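Local coordinates for protein ferredoxin (Rhodopseudomonas palustris, PDB 4LTU) that carries a [2Fe-2S] cluster and probably shuttles single electrons between redox partners, as adrenodoxin- and putidaredoxin-type ferredoxins do, at residues V51-L56 against C87-A92. Sequence-based numbering, arbitrary orientation.
Sequences VYVDDL and CQIKIA. With FES (Fe2/s2 (inorganic) cluster), chain C.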
loop_
_atom_site.group_PDB
_atom_site.type_symbol
_atom_site.label_atom_id
_atom_site.label_comp_id
_atom_site.label_asym_id
_atom_site.label_seq_id
_atom_site.Cartn_x
_atom_site.Cartn_y
_atom_site.Cartn_z
ATOM N N VAL A 51 -3.763 2.015 -0.015
ATOM C CA VAL A 51 -3.269 2.074 -1.397
ATOM C C VAL A 51 -4.210 1.346 -2.340
ATOM O O VAL A 51 -4.989 0.504 -1.909
ATOM C CB VAL A 51 -1.853 1.471 -1.581
ATOM C CG1 VAL A 51 -0.763 2.363 -0.977
ATOM C CG2 VAL A 51 -1.778 0.041 -1.065
ATOM N N TYR A 52 -4.130 1.664 -3.633
ATOM C CA TYR A 52 -4.750 0.832 -4.678
ATOM C C TYR A 52 -3.686 0.016 -5.408
ATOM O O TYR A 52 -2.761 0.550 -6.014
ATOM C CB TYR A 52 -5.566 1.655 -5.680
ATOM C CG TYR A 52 -6.347 2.869 -5.129
ATOM C CD1 TYR A 52 -7.318 2.725 -4.139
ATOM C CD2 TYR A 52 -6.149 4.145 -5.669
ATOM C CE1 TYR A 52 -8.045 3.828 -3.649
ATOM C CE2 TYR A 52 -6.874 5.256 -5.205
ATOM C CZ TYR A 52 -7.827 5.083 -4.196
ATOM O OH TYR A 52 -8.538 6.185 -3.741
ATOM N N VAL A 53 -3.804 -1.297 -5.314
ATOM C CA VAL A 53 -2.942 -2.192 -6.042
ATOM C C VAL A 53 -3.336 -2.138 -7.530
ATOM O O VAL A 53 -4.535 -2.009 -7.872
ATOM C CB VAL A 53 -3.087 -3.606 -5.504
ATOM C CG1 VAL A 53 -2.107 -4.534 -6.178
ATOM C CG2 VAL A 53 -2.860 -3.601 -3.975
ATOM N N ASP A 54 -2.336 -2.188 -8.407
ATOM C CA ASP A 54 -2.623 -2.213 -9.827
ATOM C C ASP A 54 -3.467 -3.430 -10.176
ATOM O O ASP A 54 -3.160 -4.560 -9.761
ATOM C CB ASP A 54 -1.346 -2.214 -10.667
ATOM C CG ASP A 54 -1.592 -1.683 -12.061
ATOM O OD1 ASP A 54 -2.291 -0.647 -12.174
ATOM O OD2 ASP A 54 -1.099 -2.299 -13.042
ATOM N N ASP A 55 -4.524 -3.168 -10.947
ATOM C CA ASP A 55 -5.438 -4.179 -11.491
ATOM C C ASP A 55 -4.777 -5.532 -11.804
ATOM O O ASP A 55 -5.337 -6.580 -11.504
ATOM C CB ASP A 55 -6.134 -3.605 -12.743
ATOM C CG ASP A 55 -7.202 -4.552 -13.320
ATOM O OD1 ASP A 55 -7.894 -5.241 -12.521
ATOM O OD2 ASP A 55 -7.343 -4.594 -14.574
ATOM N N LEU A 56 -3.582 -5.492 -12.387
ATOM C CA LEU A 56 -2.858 -6.685 -12.798
ATOM C C LEU A 56 -2.040 -7.368 -11.713
ATOM O O LEU A 56 -1.667 -8.540 -11.872
ATOM C CB LEU A 56 -1.975 -6.381 -14.025
ATOM C CG LEU A 56 -2.690 -5.774 -15.239
ATOM C CD1 LEU A 56 -1.682 -5.064 -16.118
ATOM C CD2 LEU A 56 -3.557 -6.795 -16.063
ATOM N N CYS A 87 0.636 -1.482 4.852
ATOM C CA CYS A 87 1.457 -2.097 5.910
ATOM C C CYS A 87 1.180 -3.618 5.991
ATOM O O CYS A 87 1.977 -4.370 6.552
ATOM C CB CYS A 87 1.227 -1.409 7.265
ATOM S SG CYS A 87 -0.458 -1.587 7.955
ATOM N N GLN A 88 0.057 -4.055 5.416
ATOM C CA GLN A 88 -0.271 -5.481 5.345
ATOM C C GLN A 88 0.187 -6.168 4.024
ATOM O O GLN A 88 -0.131 -7.331 3.785
ATOM C CB GLN A 88 -1.779 -5.702 5.566
ATOM C CG GLN A 88 -2.342 -5.046 6.809
ATOM C CD GLN A 88 -1.658 -5.491 8.059
ATOM O OE1 GLN A 88 -1.791 -6.646 8.457
ATOM N NE2 GLN A 88 -0.889 -4.590 8.683
ATOM N N ILE A 89 0.920 -5.452 3.176
ATOM C CA ILE A 89 1.521 -6.069 1.998
ATOM C C ILE A 89 3.010 -6.367 2.265
ATOM O O ILE A 89 3.817 -5.450 2.476
ATOM C CB ILE A 89 1.369 -5.172 0.752
ATOM C CG1 ILE A 89 -0.114 -5.079 0.334
ATOM C CG2 ILE A 89 2.234 -5.693 -0.377
ATOM C CD1 ILE A 89 -0.476 -3.893 -0.569
ATOM N N LYS A 90 3.345 -7.651 2.266
ATOM C CA LYS A 90 4.694 -8.106 2.479
ATOM C C LYS A 90 5.338 -8.393 1.124
ATOM O O LYS A 90 4.748 -9.069 0.262
ATOM C CB LYS A 90 4.708 -9.349 3.391
ATOM C CG LYS A 90 4.328 -9.062 4.882
ATOM C CD LYS A 90 3.484 -10.224 5.487
ATOM C CE LYS A 90 3.683 -10.424 7.019
ATOM N NZ LYS A 90 2.948 -11.635 7.547
ATOM N N ILE A 91 6.543 -7.855 0.938
ATOM C CA ILE A 91 7.275 -8.004 -0.311
ATOM C C ILE A 91 8.048 -9.317 -0.382
ATOM O O ILE A 91 8.643 -9.768 0.605
ATOM C CB ILE A 91 8.120 -6.758 -0.622
ATOM C CG1 ILE A 91 7.171 -5.662 -1.086
ATOM C CG2 ILE A 91 9.139 -7.025 -1.766
ATOM C CD1 ILE A 91 7.285 -4.415 -0.291
ATOM N N ALA A 92 7.968 -9.932 -1.560
ATOM C CA ALA A 92 8.608 -11.209 -1.870
ATOM C C ALA A 92 9.123 -11.122 -3.308
ATOM O O ALA A 92 8.705 -10.237 -4.064
ATOM C CB ALA A 92 7.599 -12.359 -1.730
HETATM FE FE1 FES C . -2.250 1.677 10.513
HETATM FE FE2 FES C . -1.379 0.326 8.045
HETATM S S1 FES C . -3.117 0.059 9.367
HETATM S S2 FES C . -0.548 1.999 9.142
#
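Ile-89 meets Val-51 and Val-53 through methyl groups alone, so no flat group is stacked between the two segments. The ring of Tyr-52 meets the ring of His-50 edge-to-face, away from segment 87-92. The second flat group is the side-chain amide of Gln-88. Its NE2 donates to Cys-87 SG at 3.1 Å. The bond is nearly straight, with an angle of 168° at the hydrogen. The sulfur lies 2° out of the amide plane, so the N-H points at it from within that plane.

The contact itself is small and buried. Ile-89 CD1 touches Val-51 CG2 at 4.2 Å. The same methyl touches Val-53 CG2, also at 4.2 Å. The two valine methyls are 4.8 Å apart, so the three carbons form a triangle. Val-53 and Ile-89 meet end to end, while Val-51 lies across the isoleucine at a slant. The near-extended chi2 of Ile-89, 161°, carries CD1 out from the backbone to reach both valines. The main chains stay well separated, with CA atoms of Val-53 and Ile-89 10.0 Å apart. Arg-84 of strand 83-85 touches both Val-53 and Ile-89, and Leu-100 packs on Val-53.

Two residues before Ile-89, Cys-87 SG binds iron FE2 of the cluster at 2.1 Å. Cys-49, just before strand 50-53, gives the same iron a second thiolate. An N-H...S bond such as that from Gln-88 would be expected to stabilise charge on the sulfur and influence the reduction potential. Strand valines packed against the segment that follows the last cluster cysteine belong here to the hydrophobic core of the 2Fe-2S ferredoxin fold, next to its four-cysteine cluster site.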